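Local coordinates for protein 5-Carboxyvanillate Decarboxylase (Novosphingobium aromaticivorans, PDB 4QRN) that probably catalyses the metal-dependent decarboxylation of 5-carboxyvanillate, and here holds manganese together with a nitro-substituted benzoate inhibitor, at residues T40-A45 against D105-A110; F192-F197 against D252-L257; I209-S214 against F232-E237; Q25-G30 against E345-D350. All blocks are in the same frame, centred on the assembly; numbering follows the deposited sequence. Where two conformers were deposited one is given.

Interaction 1: T40-A45 against D105-A110; sequences TEEAFA and DKAILA. With MN (manganese (II) ion), chain E.
Glu-42 lays the base of its side chain along the neighbouring strand: CB passes 3.4 Å from Ile-108 O, and CG rests against Ala-107 CB at 3.9 Å. With CG beside the backbone N (chi1 -43°) and a second bend at chi2, the carboxylate turns back from this contact toward its own strand. OE2 accepts Glu-41 N at 2.9 Å on its anti side and also takes Met-335 N, while OE1 takes Tyr-337 N, so backbone N-H groups satisfy the buried acid.

The strands are parallel but strongly twisted, their short axes 49° apart. Glu-42 N donates to Ile-108 O at 3.1 Å, and its carbonyl receives Ala-110 N. The third bond, Phe-44 N to Ala-110 O at 3.2 Å, reaches its acceptor from 40° above the carbonyl plane. The Phe-44 ring comes in obliquely, CE1 reaching 3.3 Å from Ala-110 C. At the other end Thr-40 CG2 and Ile-108 CD1 lie side by side.

Glu-41 points away from strand 106-110, its extended chain carrying OE2 to the manganese at 2.1 Å, while Tyr-208 and Ser-311 hold OE1. These are the first two strands of the amidohydrolase alpha/beta barrel; helix 93-101 packs on Phe-44, Ala-107 and Leu-109, helix 79-89 on Ala-43, and strand 147-149 continues the sheet beyond Ile-108.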
loop_
_atom_site.group_PDB
_atom_site.type_symbol
_atom_site.label_atom_id
_atom_site.label_comp_id
_atom_site.label_asym_id
_atom_site.label_seq_id
_atom_site.Cartn_x
_atom_site.Cartn_y
_atom_site.Cartn_z
ATOM N N THR A 40 5.863 -9.642 19.239
ATOM C CA THR A 40 5.158 -8.430 19.636
ATOM C C THR A 40 3.797 -8.165 18.974
ATOM O O THR A 40 3.263 -7.070 19.175
ATOM C CB THR A 40 6.052 -7.208 19.422
ATOM O OG1 THR A 40 6.405 -7.102 18.035
ATOM C CG2 THR A 40 7.315 -7.276 20.277
ATOM N N GLU A 41 3.202 -9.137 18.263
ATOM C CA GLU A 41 1.870 -8.919 17.698
ATOM C C GLU A 41 1.067 -10.225 17.690
ATOM O O GLU A 41 0.758 -10.783 16.642
ATOM C CB GLU A 41 1.909 -8.323 16.292
ATOM C CG GLU A 41 0.523 -7.762 15.869
ATOM C CD GLU A 41 0.396 -7.555 14.374
ATOM O OE1 GLU A 41 1.133 -6.716 13.836
ATOM O OE2 GLU A 41 -0.443 -8.222 13.708
ATOM N N GLU A 42 0.703 -10.699 18.872
ATOM C CA GLU A 42 0.172 -12.057 19.049
ATOM C C GLU A 42 -1.275 -11.952 19.510
ATOM O O GLU A 42 -1.612 -11.114 20.334
ATOM C CB GLU A 42 1.067 -12.808 20.039
ATOM C CG GLU A 42 2.568 -12.565 19.768
ATOM C CD GLU A 42 2.973 -12.863 18.326
ATOM O OE1 GLU A 42 2.663 -13.976 17.854
ATOM O OE2 GLU A 42 3.587 -11.968 17.650
ATOM N N ALA A 43 -2.143 -12.781 18.935
ATOM C CA ALA A 43 -3.579 -12.582 19.064
ATOM C C ALA A 43 -4.262 -13.655 19.919
ATOM O O ALA A 43 -3.854 -14.834 19.919
ATOM C CB ALA A 43 -4.212 -12.593 17.685
ATOM N N PHE A 44 -5.352 -13.252 20.582
ATOM C CA PHE A 44 -6.257 -14.209 21.223
ATOM C C PHE A 44 -7.686 -13.733 21.009
ATOM O O PHE A 44 -7.924 -12.590 20.600
ATOM C CB PHE A 44 -5.965 -14.374 22.724
ATOM C CG PHE A 44 -6.378 -13.196 23.538
ATOM C CD1 PHE A 44 -5.519 -12.103 23.653
ATOM C CD2 PHE A 44 -7.612 -13.150 24.168
ATOM C CE1 PHE A 44 -5.868 -10.970 24.346
ATOM C CE2 PHE A 44 -7.988 -11.983 24.896
ATOM C CZ PHE A 44 -7.100 -10.903 24.980
ATOM N N ALA A 45 -8.649 -14.627 21.261
ATOM C CA ALA A 45 -10.070 -14.316 21.147
ATOM C C ALA A 45 -10.775 -14.747 22.413
ATOM O O ALA A 45 -10.255 -15.586 23.156
ATOM C CB ALA A 45 -10.695 -15.049 19.960
ATOM N N ASP A 105 10.014 -16.900 23.594
ATOM C CA ASP A 105 10.131 -16.691 25.041
ATOM C C ASP A 105 8.975 -15.897 25.619
ATOM O O ASP A 105 8.490 -16.225 26.703
ATOM C CB ASP A 105 11.471 -16.020 25.336
ATOM C CG ASP A 105 12.620 -16.923 24.990
ATOM O OD1 ASP A 105 12.801 -17.923 25.728
ATOM O OD2 ASP A 105 13.318 -16.671 23.977
ATOM N N LYS A 106 8.557 -14.833 24.937
ATOM C CA LYS A 106 7.473 -13.997 25.429
ATOM C C LYS A 106 6.609 -13.590 24.266
ATOM O O LYS A 106 7.106 -13.415 23.142
ATOM C CB LYS A 106 8.011 -12.742 26.119
ATOM C CG LYS A 106 8.949 -13.041 27.287
ATOM C CD LYS A 106 9.284 -11.788 28.075
ATOM C CE LYS A 106 10.232 -12.119 29.225
ATOM N NZ LYS A 106 10.472 -10.947 30.104
ATOM N N ALA A 107 5.318 -13.431 24.553
ATOM C CA ALA A 107 4.336 -12.984 23.576
ATOM C C ALA A 107 3.604 -11.779 24.137
ATOM O O ALA A 107 3.139 -11.817 25.286
ATOM C CB ALA A 107 3.360 -14.104 23.279
ATOM N N ILE A 108 3.466 -10.745 23.318
ATOM C CA ILE A 108 2.659 -9.580 23.649
ATOM C C ILE A 108 1.308 -9.778 22.995
ATOM O O ILE A 108 1.197 -9.851 21.769
ATOM C CB ILE A 108 3.341 -8.285 23.210
ATOM C CG1 ILE A 108 4.785 -8.283 23.779
ATOM C CG2 ILE A 108 2.500 -7.090 23.634
ATOM C CD1 ILE A 108 5.533 -6.981 23.673
ATOM N N LEU A 109 0.295 -9.929 23.849
ATOM C CA LEU A 109 -1.020 -10.434 23.465
ATOM C C LEU A 109 -2.052 -9.327 23.399
ATOM O O LEU A 109 -2.105 -8.448 24.272
ATOM C CB LEU A 109 -1.510 -11.421 24.519
ATOM C CG LEU A 109 -0.644 -12.654 24.679
ATOM C CD1 LEU A 109 -0.983 -13.373 25.989
ATOM C CD2 LEU A 109 -0.824 -13.600 23.527
ATOM N N ALA A 110 -2.908 -9.412 22.390
ATOM C CA ALA A 110 -4.031 -8.471 22.248
ATOM C C ALA A 110 -5.242 -9.169 21.657
ATOM O O ALA A 110 -5.136 -10.047 20.793
ATOM C CB ALA A 110 -3.625 -7.289 21.368
HETATM MN MN MN E . -2.166 -9.515 13.669
HETATM O O HOH W 1 -2.095 -10.122 15.772
#

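Interaction 2: F192-F197 against D252-L257; sequences FFDPIF and DKYPSL
Tyr-254 reaches from the end of helix 250-253 to Asp-194, and its side chain can be followed outward from CB, which leaves the backbone toward helix 194-203. With CG beside the backbone N (chi1 -61°), the ring runs past Phe-197: CD2 lies 3.9 Å from Phe-197 CB, and CE2 closes to 3.6 Å of that same carbon. Lys-253 CG covers one ring face, off centre. At the tip, OH donates to Asp-194 OD1 at 2.6 Å, meeting the syn side of the carboxylate, whose plane is only 24° from that of the ring. The contact joins two outer parts of the alpha/beta barrel: helix 194-203, which leads to strand 207-209, and the type I turn Tyr-254 to Leu-257, which leads to the adjacent strand 259-261. A phenylalanine in place of Tyr-254 would probably leave Asp-194 with only the weak bond from Lys-253 across this contact, and its carboxylate freer to rotate. Lys-253, at the end of an extended chain, forms a salt bridge to the same Asp-194 OD1, its NZ 3.3 Å away, with a weak hydrogen bond. Deeper in, Leu-257 CD2 meets Phe-197 CD1 at 3.6 Å, obliquely to the ring, and Ile-250 touches both residues.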
loop_
_atom_site.group_PDB
_atom_site.type_symbol
_atom_site.label_atom_id
_atom_site.label_comp_id
_atom_site.label_asym_id
_atom_site.label_seq_id
_atom_site.Cartn_x
_atom_site.Cartn_y
_atom_site.Cartn_z
ATOM N N PHE A 192 -13.014 13.927 18.217
ATOM C CA PHE A 192 -13.785 13.093 19.140
ATOM C C PHE A 192 -12.916 12.097 19.910
ATOM O O PHE A 192 -13.196 11.806 21.068
ATOM C CB PHE A 192 -14.852 12.365 18.329
ATOM C CG PHE A 192 -15.721 11.434 19.124
ATOM C CD1 PHE A 192 -16.678 11.924 20.005
ATOM C CD2 PHE A 192 -15.616 10.058 18.949
ATOM C CE1 PHE A 192 -17.503 11.057 20.717
ATOM C CE2 PHE A 192 -16.440 9.190 19.652
ATOM C CZ PHE A 192 -17.386 9.686 20.535
ATOM N N PHE A 193 -11.876 11.562 19.269
ATOM C CA PHE A 193 -11.069 10.515 19.887
ATOM C C PHE A 193 -9.928 11.032 20.752
ATOM O O PHE A 193 -9.186 10.239 21.345
ATOM C CB PHE A 193 -10.541 9.555 18.808
ATOM C CG PHE A 193 -11.655 8.882 18.052
ATOM C CD1 PHE A 193 -12.411 7.879 18.636
ATOM C CD2 PHE A 193 -11.977 9.307 16.763
ATOM C CE1 PHE A 193 -13.477 7.298 17.932
ATOM C CE2 PHE A 193 -13.019 8.753 16.069
ATOM C CZ PHE A 193 -13.781 7.743 16.646
ATOM N N ASP A 194 -9.802 12.348 20.877
ATOM C CA ASP A 194 -8.678 12.919 21.594
ATOM C C ASP A 194 -8.471 12.383 23.026
ATOM O O ASP A 194 -7.326 12.235 23.424
ATOM C CB ASP A 194 -8.786 14.449 21.611
ATOM C CG ASP A 194 -7.541 15.103 22.153
ATOM O OD1 ASP A 194 -6.473 14.942 21.526
ATOM O OD2 ASP A 194 -7.623 15.765 23.204
ATOM N N PRO A 195 -9.548 12.069 23.779
ATOM C CA PRO A 195 -9.300 11.531 25.122
ATOM C C PRO A 195 -8.412 10.294 25.156
ATOM O O PRO A 195 -7.725 10.073 26.163
ATOM C CB PRO A 195 -10.712 11.236 25.644
ATOM C CG PRO A 195 -11.572 12.281 24.958
ATOM C CD PRO A 195 -10.991 12.324 23.556
ATOM N N ILE A 196 -8.435 9.484 24.106
ATOM C CA ILE A 196 -7.614 8.299 24.073
ATOM C C ILE A 196 -6.130 8.700 24.033
ATOM O O ILE A 196 -5.317 8.121 24.768
ATOM C CB ILE A 196 -8.002 7.454 22.849
ATOM C CG1 ILE A 196 -9.368 6.798 23.103
ATOM C CG2 ILE A 196 -6.892 6.431 22.491
ATOM C CD1 ILE A 196 -10.002 6.171 21.856
ATOM N N PHE A 197 -5.782 9.669 23.191
ATOM C CA PHE A 197 -4.407 10.132 23.133
ATOM C C PHE A 197 -3.966 10.797 24.415
ATOM O O PHE A 197 -2.845 10.578 24.857
ATOM C CB PHE A 197 -4.199 11.025 21.920
ATOM C CG PHE A 197 -4.375 10.266 20.633
ATOM C CD1 PHE A 197 -3.441 9.319 20.268
ATOM C CD2 PHE A 197 -5.486 10.446 19.833
ATOM C CE1 PHE A 197 -3.578 8.583 19.103
ATOM C CE2 PHE A 197 -5.649 9.704 18.665
ATOM C CZ PHE A 197 -4.694 8.774 18.293
ATOM N N ASP A 252 2.843 16.403 16.662
ATOM C CA ASP A 252 3.106 17.758 17.123
ATOM C C ASP A 252 2.277 18.058 18.371
ATOM O O ASP A 252 2.732 18.729 19.291
ATOM C CB ASP A 252 2.788 18.772 16.007
ATOM C CG ASP A 252 3.764 18.708 14.841
ATOM O OD1 ASP A 252 4.819 18.043 14.970
ATOM O OD2 ASP A 252 3.479 19.346 13.802
ATOM N N LYS A 253 1.060 17.541 18.401
ATOM C CA LYS A 253 0.192 17.712 19.547
ATOM C C LYS A 253 0.726 16.920 20.745
ATOM O O LYS A 253 0.690 17.404 21.881
ATOM C CB LYS A 253 -1.233 17.291 19.191
ATOM C CG LYS A 253 -2.262 17.629 20.244
ATOM C CD LYS A 253 -3.660 17.425 19.703
ATOM C CE LYS A 253 -4.693 17.866 20.738
ATOM N NZ LYS A 253 -6.081 17.965 20.208
ATOM N N TYR A 254 1.230 15.714 20.464
ATOM C CA TYR A 254 1.678 14.779 21.496
ATOM C C TYR A 254 3.075 14.265 21.143
ATOM O O TYR A 254 3.226 13.146 20.650
ATOM C CB TYR A 254 0.693 13.605 21.611
ATOM C CG TYR A 254 -0.691 14.057 22.010
ATOM C CD1 TYR A 254 -0.903 14.664 23.250
ATOM C CD2 TYR A 254 -1.772 13.924 21.149
ATOM C CE1 TYR A 254 -2.154 15.098 23.622
ATOM C CE2 TYR A 254 -3.033 14.361 21.520
ATOM C CZ TYR A 254 -3.215 14.954 22.751
ATOM O OH TYR A 254 -4.460 15.411 23.139
ATOM N N PRO A 255 4.116 15.073 21.388
ATOM C CA PRO A 255 5.456 14.694 20.919
ATOM C C PRO A 255 6.003 13.430 21.557
ATOM O O PRO A 255 6.879 12.803 20.958
ATOM C CB PRO A 255 6.319 15.913 21.296
ATOM C CG PRO A 255 5.355 17.021 21.440
ATOM C CD PRO A 255 4.075 16.449 21.897
ATOM N N SER A 256 5.524 13.047 22.735
ATOM C CA SER A 256 6.018 11.817 23.357
ATOM C C SER A 256 5.353 10.558 22.806
ATOM O O SER A 256 5.852 9.462 23.040
ATOM C CB SER A 256 5.829 11.849 24.870
ATOM O OG SER A 256 4.474 11.731 25.247
ATOM N N LEU A 257 4.231 10.706 22.114
ATOM C CA LEU A 257 3.443 9.533 21.730
ATOM C C LEU A 257 4.173 8.620 20.763
ATOM O O LEU A 257 4.712 9.087 19.757
ATOM C CB LEU A 257 2.145 10.015 21.095
ATOM C CG LEU A 257 1.183 8.946 20.591
ATOM C CD1 LEU A 257 0.576 8.183 21.753
ATOM C CD2 LEU A 257 0.105 9.601 19.735
#

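Interaction 3: I209-S214 against F232-E237; sequences IHPATS and FGFGVE. With MN (manganese (II) ion), chain E; 1DF (4-hydroxy-3-methoxy-5-nitrobenzoic acid), chain F.
Pro-211 CB presses on Phe-234 CG at 3.5 Å at the mouth of the amidohydrolase alpha/beta barrel, just past the end of strand 207-209, the two side chains crossing at about a right angle. Phe-234 offers the edge of its ring to the bound nitrobenzoate, CE2 standing 3.7 Å from 1DF CO2, which lies in the ring plane. NE2 of His-210 binds the manganese at 2.2 Å, and the ligand chelates the metal through O3 and nitro oxygen O11. Glu-41, Asp-336 and a water complete the site. Tyr-73 and Arg-80, with Arg-274 of the second subunit, also hydrogen-bond to the ligand.

Behind this shell, His-210 ND1 donates to Pro-211 O at 2.9 Å, on a lone pair in the carbonyl plane, which fixes the rotation of the imidazole; Ser-113 shares that carbonyl. Ala-212 O and Thr-213 N approach the Phe-234 ring obliquely from the same side as the proline. An alanine in place of Phe-234 lacks the ring, which would probably open a gap beside Pro-211 and leave that edge of the ligand without its packing partner.

Farther out, Ala-212 O sits 3.4 Å from Glu-237 CG. The chain of Glu-237, bent at chi2 (64°), sends its buried carboxylate to Ser-181, Tyr-187 and the backbone N of His-182. A water donates to Glu-237 OE1 at 2.7 Å and bonds equally closely to Ser-214 OG.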
loop_
_atom_site.group_PDB
_atom_site.type_symbol
_atom_site.label_atom_id
_atom_site.label_comp_id
_atom_site.label_asym_id
_atom_site.label_seq_id
_atom_site.Cartn_x
_atom_site.Cartn_y
_atom_site.Cartn_z
ATOM N N ILE A 209 -1.560 0.289 16.415
ATOM C CA ILE A 209 -2.698 0.320 15.492
ATOM C C ILE A 209 -2.584 -0.932 14.644
ATOM O O ILE A 209 -1.723 -1.038 13.767
ATOM C CB ILE A 209 -2.770 1.578 14.632
ATOM C CG1 ILE A 209 -2.850 2.815 15.517
ATOM C CG2 ILE A 209 -4.026 1.492 13.739
ATOM C CD1 ILE A 209 -2.920 4.135 14.760
ATOM N N HIS A 210 -3.421 -1.910 14.974
ATOM C CA HIS A 210 -3.469 -3.186 14.284
ATOM C C HIS A 210 -4.490 -3.099 13.148
ATOM O O HIS A 210 -5.454 -2.335 13.242
ATOM C CB HIS A 210 -3.926 -4.242 15.295
ATOM C CG HIS A 210 -3.876 -5.640 14.766
ATOM N ND1 HIS A 210 -4.876 -6.179 13.997
ATOM C CD2 HIS A 210 -2.923 -6.600 14.880
ATOM C CE1 HIS A 210 -4.527 -7.413 13.645
ATOM N NE2 HIS A 210 -3.356 -7.704 14.189
ATOM N N PRO A 211 -4.343 -3.903 12.083
ATOM C CA PRO A 211 -5.329 -3.809 11.006
ATOM C C PRO A 211 -6.723 -4.258 11.413
ATOM O O PRO A 211 -6.974 -4.969 12.395
ATOM C CB PRO A 211 -4.781 -4.762 9.940
ATOM C CG PRO A 211 -3.306 -4.818 10.173
ATOM C CD PRO A 211 -3.174 -4.723 11.696
ATOM N N ALA A 212 -7.648 -3.849 10.559
ATOM C CA ALA A 212 -9.001 -4.358 10.494
ATOM C C ALA A 212 -9.375 -4.360 9.032
ATOM O O ALA A 212 -8.746 -3.708 8.196
ATOM C CB ALA A 212 -9.970 -3.482 11.300
ATOM N N THR A 213 -10.446 -5.072 8.718
ATOM C CA THR A 213 -11.087 -4.883 7.439
ATOM C C THR A 213 -11.506 -3.418 7.264
ATOM O O THR A 213 -11.857 -2.734 8.229
ATOM C CB THR A 213 -12.334 -5.779 7.300
ATOM O OG1 THR A 213 -13.174 -5.665 8.462
ATOM C CG2 THR A 213 -11.935 -7.229 7.127
ATOM N N SER A 214 -11.483 -2.969 6.019
ATOM C CA SER A 214 -11.921 -1.632 5.691
ATOM C C SER A 214 -13.397 -1.460 6.028
ATOM O O SER A 214 -14.163 -2.428 6.011
ATOM C CB SER A 214 -11.745 -1.414 4.188
ATOM O OG SER A 214 -10.385 -1.478 3.786
ATOM N N PHE A 232 -4.014 -7.640 1.536
ATOM C CA PHE A 232 -3.935 -6.324 0.906
ATOM C C PHE A 232 -4.732 -5.272 1.660
ATOM O O PHE A 232 -4.191 -4.230 2.037
ATOM C CB PHE A 232 -4.407 -6.413 -0.556
ATOM C CG PHE A 232 -4.309 -5.111 -1.292
ATOM C CD1 PHE A 232 -3.083 -4.650 -1.747
ATOM C CD2 PHE A 232 -5.440 -4.327 -1.500
ATOM C CE1 PHE A 232 -2.991 -3.431 -2.416
ATOM C CE2 PHE A 232 -5.359 -3.128 -2.169
ATOM C CZ PHE A 232 -4.117 -2.675 -2.602
ATOM N N GLY A 233 -6.021 -5.523 1.881
ATOM C CA GLY A 233 -6.870 -4.519 2.488
ATOM C C GLY A 233 -6.434 -4.137 3.888
ATOM O O GLY A 233 -6.554 -2.979 4.279
ATOM N N PHE A 234 -5.913 -5.091 4.659
ATOM C CA PHE A 234 -5.379 -4.742 5.986
ATOM C C PHE A 234 -4.321 -3.641 5.884
ATOM O O PHE A 234 -4.305 -2.716 6.695
ATOM C CB PHE A 234 -4.764 -5.987 6.643
ATOM C CG PHE A 234 -5.743 -6.899 7.365
ATOM C CD1 PHE A 234 -7.121 -6.817 7.205
ATOM C CD2 PHE A 234 -5.226 -7.859 8.239
ATOM C CE1 PHE A 234 -7.969 -7.687 7.914
ATOM C CE2 PHE A 234 -6.064 -8.730 8.933
ATOM C CZ PHE A 234 -7.438 -8.640 8.770
ATOM N N GLY A 235 -3.401 -3.777 4.923
ATOM C CA GLY A 235 -2.331 -2.806 4.779
ATOM C C GLY A 235 -2.828 -1.457 4.300
ATOM O O GLY A 235 -2.295 -0.425 4.695
ATOM N N VAL A 236 -3.821 -1.461 3.420
ATOM C CA VAL A 236 -4.422 -0.215 2.952
ATOM C C VAL A 236 -5.041 0.517 4.138
ATOM O O VAL A 236 -4.787 1.706 4.369
ATOM C CB VAL A 236 -5.477 -0.510 1.876
ATOM C CG1 VAL A 236 -6.327 0.746 1.589
ATOM C CG2 VAL A 236 -4.820 -1.048 0.586
ATOM N N GLU A 237 -5.899 -0.191 4.877
ATOM C CA GLU A 237 -6.631 0.399 5.989
ATOM C C GLU A 237 -5.674 0.981 7.032
ATOM O O GLU A 237 -5.828 2.098 7.510
ATOM C CB GLU A 237 -7.539 -0.681 6.591
ATOM C CG GLU A 237 -8.086 -0.370 7.968
ATOM C CD GLU A 237 -9.020 0.826 8.094
ATOM O OE1 GLU A 237 -9.594 1.289 7.090
ATOM O OE2 GLU A 237 -9.198 1.263 9.251
HETATM MN MN MN E . -2.166 -9.515 13.669
HETATM C C1 1DF F . -5.239 -12.265 9.864
HETATM C CO1 1DF F . -3.985 -11.725 9.917
HETATM C CO2 1DF F . -6.195 -11.883 10.833
HETATM C CM1 1DF F . -3.708 -10.871 11.036
HETATM C CM2 1DF F . -5.835 -11.174 11.960
HETATM O OM 1DF F . -6.708 -10.822 12.950
HETATM C CZ 1DF F . -4.529 -10.748 12.153
HETATM C CC 1DF F . -5.656 -13.184 8.776
HETATM C CV 1DF F . -8.100 -10.991 12.682
HETATM O O1 1DF F . -4.740 -13.927 8.227
HETATM O O2 1DF F . -6.848 -13.220 8.454
HETATM O O3 1DF F . -4.120 -10.229 13.274
HETATM N N 1DF F . -2.560 -9.924 10.818
HETATM O O11 1DF F . -2.285 -9.059 11.602
HETATM O O22 1DF F . -1.987 -9.964 9.694
HETATM O O HOH W 2 -9.557 0.978 4.437
HETATM O O HOH W 1 -2.095 -10.122 15.772
#

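Interaction 4: Q25-G30 against E345-D350; sequences QDLKTG and EVRAMD
The irregular segment 25-30 passes helix 343-350 with Leu-27 CA 7.6 Å from Arg-347 CA, near enough for a side chain to bridge the gap. Arg-347 does so, extended from CG to NE, and grips the backbone of Gln-25 side-on with two nitrogens. NH2 donates to Gln-25 O at 2.7 Å, nearly straight (163°) and on a lone pair; NE reaches the same oxygen at 3.2 Å from above the carbonyl plane. The oxygen lies in the guanidinium plane and so meets its edge.

Both faces of that flat group are also met. Bent at chi2 (-59°), Gln-25 folds back to set OE1 over the centre of one face, 3.3 Å from Arg-347 CZ, the amide and guanidinium planes 33° apart. Leu-27 CD1 lies over the opposite face, toward the rim. A water that donates to Asp-26 O accepts a weak bond from Arg-347 NE, and Asp-344 forms a salt bridge with NH1.

Leu-27 CD2 packs on Val-346 CG1 at 3.8 Å and comes within 3.5 Å of Asp-350 OD2, an oxygen that forms a salt bridge with Arg-37; Tyr-35 holds the other one. The contact lies at the periphery of the amidohydrolase barrel, where the arm ahead of the first barrel strand is clasped against a helix near the C-terminal end of the chain.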
loop_
_atom_site.group_PDB
_atom_site.type_symbol
_atom_site.label_atom_id
_atom_site.label_comp_id
_atom_site.label_asym_id
_atom_site.label_seq_id
_atom_site.Cartn_x
_atom_site.Cartn_y
_atom_site.Cartn_z
ATOM N N GLN A 25 16.832 -28.231 13.658
ATOM C CA GLN A 25 15.420 -27.905 13.647
ATOM C C GLN A 25 14.999 -27.386 15.014
ATOM O O GLN A 25 13.913 -26.831 15.146
ATOM C CB GLN A 25 14.585 -29.135 13.273
ATOM C CG GLN A 25 14.819 -29.592 11.837
ATOM C CD GLN A 25 14.501 -28.506 10.837
ATOM O OE1 GLN A 25 13.348 -28.112 10.676
ATOM N NE2 GLN A 25 15.525 -28.008 10.160
ATOM N N ASP A 26 15.834 -27.582 16.034
ATOM C CA ASP A 26 15.476 -27.129 17.377
ATOM C C ASP A 26 15.218 -25.623 17.404
ATOM O O ASP A 26 15.983 -24.824 16.856
ATOM C CB ASP A 26 16.593 -27.428 18.372
ATOM C CG ASP A 26 16.872 -28.913 18.549
ATOM O OD1 ASP A 26 16.058 -29.763 18.110
ATOM O OD2 ASP A 26 17.929 -29.225 19.150
ATOM N N LEU A 27 14.144 -25.231 18.053
ATOM C CA LEU A 27 13.895 -23.825 18.334
ATOM C C LEU A 27 13.641 -23.794 19.822
ATOM O O LEU A 27 12.601 -24.280 20.284
ATOM C CB LEU A 27 12.668 -23.359 17.572
ATOM C CG LEU A 27 12.879 -23.114 16.082
ATOM C CD1 LEU A 27 11.546 -22.893 15.417
ATOM C CD2 LEU A 27 13.770 -21.896 15.865
ATOM N N LYS A 28 14.602 -23.250 20.567
ATOM C CA LYS A 28 14.589 -23.410 22.013
ATOM C C LYS A 28 14.266 -22.102 22.688
ATOM O O LYS A 28 14.791 -21.051 22.308
ATOM C CB LYS A 28 15.963 -23.874 22.503
ATOM C CG LYS A 28 16.495 -25.122 21.823
ATOM C CD LYS A 28 17.869 -25.469 22.370
ATOM C CE LYS A 28 18.468 -26.663 21.668
ATOM N NZ LYS A 28 19.817 -26.977 22.214
ATOM N N THR A 29 13.435 -22.158 23.710
ATOM C CA THR A 29 13.345 -21.057 24.662
ATOM C C THR A 29 14.619 -20.950 25.487
ATOM O O THR A 29 15.419 -21.882 25.536
ATOM C CB THR A 29 12.126 -21.224 25.569
ATOM O OG1 THR A 29 12.242 -22.474 26.250
ATOM C CG2 THR A 29 10.823 -21.207 24.727
ATOM N N GLY A 30 14.808 -19.793 26.114
ATOM C CA GLY A 30 15.873 -19.617 27.084
ATOM C C GLY A 30 17.005 -18.713 26.653
ATOM O O GLY A 30 17.882 -18.429 27.467
ATOM N N GLU A 345 9.707 -19.789 9.630
ATOM C CA GLU A 345 9.939 -18.337 9.641
ATOM C C GLU A 345 10.879 -17.968 10.780
ATOM O O GLU A 345 11.756 -17.132 10.589
ATOM C CB GLU A 345 8.616 -17.578 9.731
ATOM C CG GLU A 345 7.851 -17.634 8.432
ATOM C CD GLU A 345 6.565 -16.822 8.414
ATOM O OE1 GLU A 345 6.107 -16.343 9.480
ATOM O OE2 GLU A 345 6.028 -16.677 7.287
ATOM N N VAL A 346 10.681 -18.558 11.953
ATOM C CA VAL A 346 11.572 -18.272 13.062
ATOM C C VAL A 346 12.998 -18.678 12.681
ATOM O O VAL A 346 13.947 -17.948 12.942
ATOM C CB VAL A 346 11.130 -18.976 14.365
ATOM C CG1 VAL A 346 12.020 -18.524 15.514
ATOM C CG2 VAL A 346 9.659 -18.661 14.678
ATOM N N ARG A 347 13.158 -19.850 12.049
ATOM C CA ARG A 347 14.476 -20.295 11.637
ATOM C C ARG A 347 15.117 -19.312 10.671
ATOM O O ARG A 347 16.327 -19.032 10.758
ATOM C CB ARG A 347 14.407 -21.694 11.021
ATOM C CG ARG A 347 13.918 -22.723 11.994
ATOM C CD ARG A 347 13.984 -24.166 11.432
ATOM N NE ARG A 347 13.447 -25.091 12.442
ATOM C CZ ARG A 347 12.221 -25.616 12.431
ATOM N NH1 ARG A 347 11.379 -25.419 11.424
ATOM N NH2 ARG A 347 11.838 -26.374 13.441
ATOM N N ALA A 348 14.348 -18.821 9.716
ATOM C CA ALA A 348 14.898 -17.872 8.755
ATOM C C ALA A 348 15.340 -16.596 9.465
ATOM O O ALA A 348 16.398 -16.037 9.159
ATOM C CB ALA A 348 13.883 -17.558 7.672
ATOM N N MET A 349 14.532 -16.120 10.399
ATOM C CA MET A 349 14.871 -14.898 11.126
ATOM C C MET A 349 16.134 -15.096 11.965
ATOM O O MET A 349 16.999 -14.216 12.008
ATOM C CB MET A 349 13.679 -14.431 11.980
ATOM C CG MET A 349 12.424 -14.076 11.170
ATOM S SD MET A 349 12.670 -12.702 10.019
ATOM C CE MET A 349 13.225 -13.521 8.529
ATOM N N ASP A 350 16.245 -16.248 12.619
ATOM C CA ASP A 350 17.429 -16.535 13.426
ATOM C C ASP A 350 18.698 -16.487 12.584
ATOM O O ASP A 350 19.774 -16.195 13.119
ATOM C CB ASP A 350 17.337 -17.949 14.001
ATOM C CG ASP A 350 16.429 -18.106 15.207
ATOM O OD1 ASP A 350 16.059 -17.128 15.901
ATOM O OD2 ASP A 350 16.133 -19.285 15.485
HETATM O O HOH W 3 15.878 -24.225 14.156
#

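How the interactions relate
Interactions 1 and 3 meet at the active site: Glu-41 OE2 and His-210 NE2, 3.0 Å apart, bind the same manganese, and one metal-bound water belongs to both, although their centres are about 18 Å apart. Interaction 4 lies farther out, its centre about 17 Å from that of interaction 1, but the two touch where Gly-30 N lies 2.8 Å from Asp-105 OD1, a probable hydrogen bond tying the N-terminal arm to the residue just ahead of strand 106-111. Interaction 2 is remote from the ligand. Its nearest atoms are about 6 Å from interaction 3, to which it is linked along the chain by helix 233-248 running on to helix 250-253, and about 25 Å from interaction 4.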